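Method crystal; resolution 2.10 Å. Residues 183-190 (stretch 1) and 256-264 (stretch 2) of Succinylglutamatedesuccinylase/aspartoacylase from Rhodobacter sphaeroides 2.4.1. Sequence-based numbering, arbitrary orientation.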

ATOM      1  N   GLY A 183      -6.930 -12.867  41.060  1.00 27.84           N
ATOM      2  CA  GLY A 183      -7.040 -11.692  41.945  1.00 28.20           C
ATOM      3  C   GLY A 183      -6.947 -10.334  41.284  1.00 28.62           C
ATOM      4  O   GLY A 183      -6.298  -9.416  41.824  1.00 29.61           O
ATOM      5  N   ALA A 184      -7.594 -10.187  40.125  1.00 28.40           N
ATOM      6  CA  ALA A 184      -7.744  -8.869  39.507  1.00 27.64           C
ATOM      7  C   ALA A 184      -8.939  -8.183  40.189  1.00 27.77           C
ATOM      8  O   ALA A 184      -9.794  -8.861  40.761  1.00 28.42           O
ATOM      9  CB  ALA A 184      -7.956  -8.990  38.010  1.00 26.28           C
ATOM     10  N   PRO A 185      -9.010  -6.851  40.143  1.00 28.16           N
ATOM     11  CA  PRO A 185     -10.155  -6.240  40.856  1.00 28.43           C
ATOM     12  C   PRO A 185     -11.496  -6.786  40.423  1.00 28.78           C
ATOM     13  O   PRO A 185     -12.381  -6.897  41.272  1.00 29.10           O
ATOM     14  CB  PRO A 185     -10.048  -4.750  40.509  1.00 28.36           C
ATOM     15  CG  PRO A 185      -8.655  -4.535  40.098  1.00 28.55           C
ATOM     16  CD  PRO A 185      -8.097  -5.842  39.570  1.00 27.38           C
ATOM     17  N   HIS A 186     -11.660  -7.083  39.120  1.00 26.99           N
ATOM     18  CA  HIS A 186     -12.903  -7.630  38.606  1.00 26.36           C
ATOM     19  C   HIS A 186     -12.691  -8.855  37.743  1.00 26.46           C
ATOM     20  O   HIS A 186     -11.695  -8.960  37.047  1.00 25.30           O
ATOM     21  CB  HIS A 186     -13.643  -6.622  37.763  1.00 26.66           C
ATOM     22  CG  HIS A 186     -14.061  -5.407  38.514  1.00 28.67           C
ATOM     23  ND1 HIS A 186     -13.333  -4.239  38.495  1.00 28.62           N
ATOM     24  CD2 HIS A 186     -15.129  -5.186  39.325  1.00 27.39           C
ATOM     25  CE1 HIS A 186     -13.936  -3.350  39.271  1.00 32.41           C
ATOM     26  NE2 HIS A 186     -15.031  -3.900  39.778  1.00 27.05           N
ATOM     27  N   ASN A 187     -13.644  -9.783  37.819  1.00 26.86           N
ATOM     28  CA  ASN A 187     -13.704 -10.930  36.940  1.00 27.24           C
ATOM     29  C   ASN A 187     -14.993 -10.797  36.224  1.00 28.49           C
ATOM     30  O   ASN A 187     -16.025 -10.611  36.881  1.00 30.10           O
ATOM     31  CB  ASN A 187     -13.671 -12.245  37.713  1.00 27.25           C
ATOM     32  CG  ASN A 187     -13.883 -13.427  36.812  1.00 26.01           C
ATOM     33  OD1 ASN A 187     -13.129 -13.619  35.868  1.00 25.23           O
ATOM     34  ND2 ASN A 187     -14.890 -14.245  37.107  1.00 26.44           N
ATOM     35  N   VAL A 188     -14.941 -10.833  34.891  1.00 28.22           N
ATOM     36  CA  VAL A 188     -16.112 -10.633  34.056  1.00 29.12           C
ATOM     37  C   VAL A 188     -16.544 -11.916  33.313  1.00 30.71           C
ATOM     38  O   VAL A 188     -15.782 -12.480  32.532  1.00 28.99           O
ATOM     39  CB  VAL A 188     -15.881  -9.477  33.020  1.00 29.35           C
ATOM     40  CG1 VAL A 188     -17.168  -9.092  32.352  1.00 27.62           C
ATOM     41  CG2 VAL A 188     -15.255  -8.252  33.707  1.00 26.29           C
ATOM     42  N   VAL A 189     -17.771 -12.366  33.587  1.00 32.89           N
ATOM     43  CA  VAL A 189     -18.411 -13.499  32.894  1.00 34.52           C
ATOM     44  C   VAL A 189     -19.258 -12.928  31.764  1.00 37.15           C
ATOM     45  O   VAL A 189     -20.094 -12.037  32.009  1.00 37.67           O
ATOM     46  CB  VAL A 189     -19.257 -14.340  33.893  1.00 35.20           C
ATOM     47  CG1 VAL A 189     -19.766 -15.648  33.249  1.00 33.04           C
ATOM     48  CG2 VAL A 189     -18.432 -14.660  35.120  1.00 33.57           C
ATOM     49  N   PHE A 190     -19.047 -13.407  30.526  1.00 39.32           N
ATOM     50  CA  PHE A 190     -19.614 -12.736  29.337  1.00 41.68           C
ATOM     51  C   PHE A 190     -19.893 -13.623  28.121  1.00 42.94           C
ATOM     52  O   PHE A 190     -19.572 -14.821  28.116  1.00 44.74           O
ATOM     53  CB  PHE A 190     -18.749 -11.525  28.917  1.00 42.55           C
ATOM     54  CG  PHE A 190     -17.541 -11.879  28.095  1.00 45.09           C
ATOM     55  CD1 PHE A 190     -16.408 -12.433  28.689  1.00 47.87           C
ATOM     56  CD2 PHE A 190     -17.522 -11.629  26.713  1.00 48.79           C
ATOM     57  CE1 PHE A 190     -15.265 -12.770  27.919  1.00 48.92           C
ATOM     58  CE2 PHE A 190     -16.382 -11.943  25.933  1.00 49.70           C
ATOM     59  CZ  PHE A 190     -15.247 -12.515  26.540  1.00 47.38           C
ATOM     60  N   ALA A 256     -10.574  -7.206  49.833  1.00 42.17           N
ATOM     61  CA  ALA A 256      -9.824  -8.434  50.115  1.00 40.91           C
ATOM     62  C   ALA A 256      -9.567  -9.274  48.852  1.00 39.71           C
ATOM     63  O   ALA A 256      -8.561  -9.961  48.774  1.00 39.50           O
ATOM     64  CB  ALA A 256     -10.530  -9.270  51.191  1.00 40.46           C
ATOM     65  N   GLY A 257     -10.480  -9.204  47.884  1.00 38.95           N
ATOM     66  CA  GLY A 257     -10.365  -9.940  46.619  1.00 37.09           C
ATOM     67  C   GLY A 257     -11.186  -9.442  45.450  1.00 36.18           C
ATOM     68  O   GLY A 257     -11.685  -8.324  45.440  1.00 35.42           O
ATOM     69  N   THR A 258     -11.319 -10.323  44.464  1.00 35.53           N
ATOM     70  CA  THR A 258     -11.936 -10.084  43.188  1.00 34.70           C
ATOM     71  C   THR A 258     -13.448  -9.954  43.313  1.00 35.00           C
ATOM     72  O   THR A 258     -14.071 -10.709  44.061  1.00 34.57           O
ATOM     73  CB  THR A 258     -11.619 -11.319  42.285  1.00 35.40           C
ATOM     74  OG1 THR A 258     -10.201 -11.409  42.087  1.00 34.70           O
ATOM     75  CG2 THR A 258     -12.348 -11.299  40.960  1.00 34.00           C
ATOM     76  N   ARG A 259     -14.024  -9.017  42.565  1.00 34.18           N
ATOM     77  CA  ARG A 259     -15.475  -8.844  42.489  1.00 34.17           C
ATOM     78  C   ARG A 259     -15.974  -9.375  41.124  1.00 33.39           C
ATOM     79  O   ARG A 259     -15.477  -8.960  40.048  1.00 31.72           O
ATOM     80  CB  ARG A 259     -15.860  -7.362  42.741  1.00 34.20           C
ATOM     81  CG  ARG A 259     -17.401  -7.025  42.832  1.00 35.18           C
ATOM     82  CD  ARG A 259     -17.665  -5.510  43.138  1.00 35.21           C
ATOM     83  NE  ARG A 259     -18.974  -5.034  42.642  1.00 43.51           N
ATOM     84  CZ  ARG A 259     -19.335  -3.740  42.465  1.00 46.33           C
ATOM     85  NH1 ARG A 259     -18.504  -2.745  42.770  1.00 47.13           N
ATOM     86  NH2 ARG A 259     -20.545  -3.422  41.982  1.00 42.05           N
ATOM     87  N   HIS A 260     -16.939 -10.304  41.170  1.00 32.19           N
ATOM     88  CA  HIS A 260     -17.423 -10.919  39.964  1.00 32.31           C
ATOM     89  C   HIS A 260     -18.527 -10.068  39.355  1.00 32.12           C
ATOM     90  O   HIS A 260     -19.456  -9.598  40.029  1.00 31.75           O
ATOM     91  CB  HIS A 260     -17.963 -12.338  40.182  1.00 32.89           C
ATOM     92  CG  HIS A 260     -16.968 -13.332  40.693  1.00 33.99           C
ATOM     93  ND1 HIS A 260     -15.930 -13.822  39.927  1.00 35.17           N
ATOM     94  CD2 HIS A 260     -16.905 -13.996  41.872  1.00 35.37           C
ATOM     95  CE1 HIS A 260     -15.238 -14.702  40.630  1.00 31.64           C
ATOM     96  NE2 HIS A 260     -15.809 -14.823  41.815  1.00 34.52           N
ATOM     97  N   MET A 261     -18.446  -9.931  38.047  1.00 31.50           N
ATOM     98  CA  MET A 261     -19.327  -9.090  37.315  1.00 30.42           C
ATOM     99  C   MET A 261     -19.676  -9.868  36.084  1.00 30.77           C
ATOM    100  O   MET A 261     -19.164 -10.983  35.870  1.00 30.31           O
ATOM    101  CB  MET A 261     -18.599  -7.780  36.971  1.00 30.83           C
ATOM    102  CG  MET A 261     -17.784  -7.194  38.156  1.00 29.18           C
ATOM    103  SD  MET A 261     -18.894  -6.414  39.415  1.00 25.30           S
ATOM    104  CE  MET A 261     -19.459  -4.950  38.534  1.00 27.39           C
ATOM    105  N   MET A 262     -20.520  -9.264  35.252  1.00 30.93           N
ATOM    106  CA  MET A 262     -21.019  -9.919  34.085  1.00 31.49           C
ATOM    107  C   MET A 262     -21.472  -8.897  33.060  1.00 31.69           C
ATOM    108  O   MET A 262     -21.809  -7.748  33.394  1.00 30.94           O
ATOM    109  CB  MET A 262     -22.158 -10.925  34.444  1.00 31.72           C
ATOM    110  CG  MET A 262     -23.448 -10.355  35.103  1.00 33.00           C
ATOM    111  SD  MET A 262     -24.785 -11.626  35.443  1.00 32.09           S
ATOM    112  CE  MET A 262     -25.185 -12.188  33.834  1.00 33.45           C
ATOM    113  N   VAL A 263     -21.461  -9.339  31.810  1.00 32.25           N
ATOM    114  CA  VAL A 263     -21.978  -8.610  30.698  1.00 34.01           C
ATOM    115  C   VAL A 263     -22.902  -9.581  29.970  1.00 36.16           C
ATOM    116  O   VAL A 263     -22.445 -10.627  29.494  1.00 36.99           O
ATOM    117  CB  VAL A 263     -20.849  -8.158  29.721  1.00 33.45           C
ATOM    118  CG1 VAL A 263     -21.474  -7.525  28.492  1.00 33.89           C
ATOM    119  CG2 VAL A 263     -19.889  -7.163  30.403  1.00 32.20           C
ATOM    120  N   ARG A 264     -24.188  -9.250  29.881  1.00 38.02           N
ATOM    121  CA  ARG A 264     -25.134 -10.174  29.246  1.00 40.18           C
ATOM    122  C   ARG A 264     -26.162  -9.536  28.300  1.00 41.05           C
ATOM    123  O   ARG A 264     -26.724 -10.234  27.456  1.00 42.52           O
ATOM    124  CB  ARG A 264     -25.816 -11.074  30.290  1.00 40.25           C
TER
HETATM  125  O   HOH W   1      -9.522 -12.015  38.827  1.00 26.31           O
HETATM  126  O   HOH W   2     -12.423  -5.994  43.701  1.00 26.45           O
HETATM  127  O   HOH W   3     -15.668  -2.906  42.378  1.00 41.44           O

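Two parallel β-strands do not pair their amides and carbonyls within a single couple of residues; alternate residues of one strand bond instead to the neighbours that flank their partner in the other. Strands 186-189 and 259-262 of this protein illustrate the rule. They run in the same direction, with 30° between their axes; the two stretches together bury 580 Å², both sides summed.

Along stretch 2, Ala256 makes no contact. Gly257 is joined to stretch 1 through water 2, which donates to Gly257 O at 3.0 Å and to Pro185 O at 2.6 Å, bridging two carbonyls that cannot bond each other. Thr258 follows with a side-chain bond before the ladder begins: its hydroxyl OG1 donates to Ala184 O at 2.9 Å. The same Thr258 OG1 lies 3.2 Å from Gly183 CA, while the methyl CG2 of Thr258 packs against Asn187 CB at 3.6 Å.

Arg259 opens the ladder and uses both its backbone polar groups. Arg259 N donates to Pro185 O (3.0 Å), and Arg259 O accepts from Asn187 N (3.0 Å), so the bonds straddle its partner, His186. The same Arg259 O also receives a CA-H...O contact from His186 CA at 3.2 Å. The side chains of Arg259 and His186 share a face of the sheet, where water 3 lies 2.9 Å from both Arg259 NH1 and His186 NE2, accepting from the arginine.

His260 pairs with Asn187 on the other face. Its backbone N and O take no part in the ladder, but the side chains supply a bond of their own: Asn187 ND2 donates to His260 ND1 at 3.0 Å, near the plane of the ring, where the nitrogen lone pair lies. To accept there, His260 ND1 must carry no proton.

Met261 repeats the pattern of Arg259, two residues on. Met261 N donates to Asn187 O (2.8 Å) and Met261 O accepts from Val189 N (3.0 Å), straddling Val188. The Met261 side chain, on the face of His186 and Val188, brings Met261 CG to 3.5 Å from His186 CD2, and Met261 SD lies 5.0 Å from the centroid of the His186 ring in an oblique sulfur-aromatic contact.

Met262, paired with Val189, contributes a CA-H...O contact from Met262 CA to Val189 O at 3.1 Å, while the end of its side chain leads away. Val263 closes the series: Val263 N donates to Val189 O at 3.0 Å, Val263 CG2 meets Val188 CG1 at 3.9 Å, and Val263 CB lies 4.0 Å from Phe190 CB. Arg264 makes no contact.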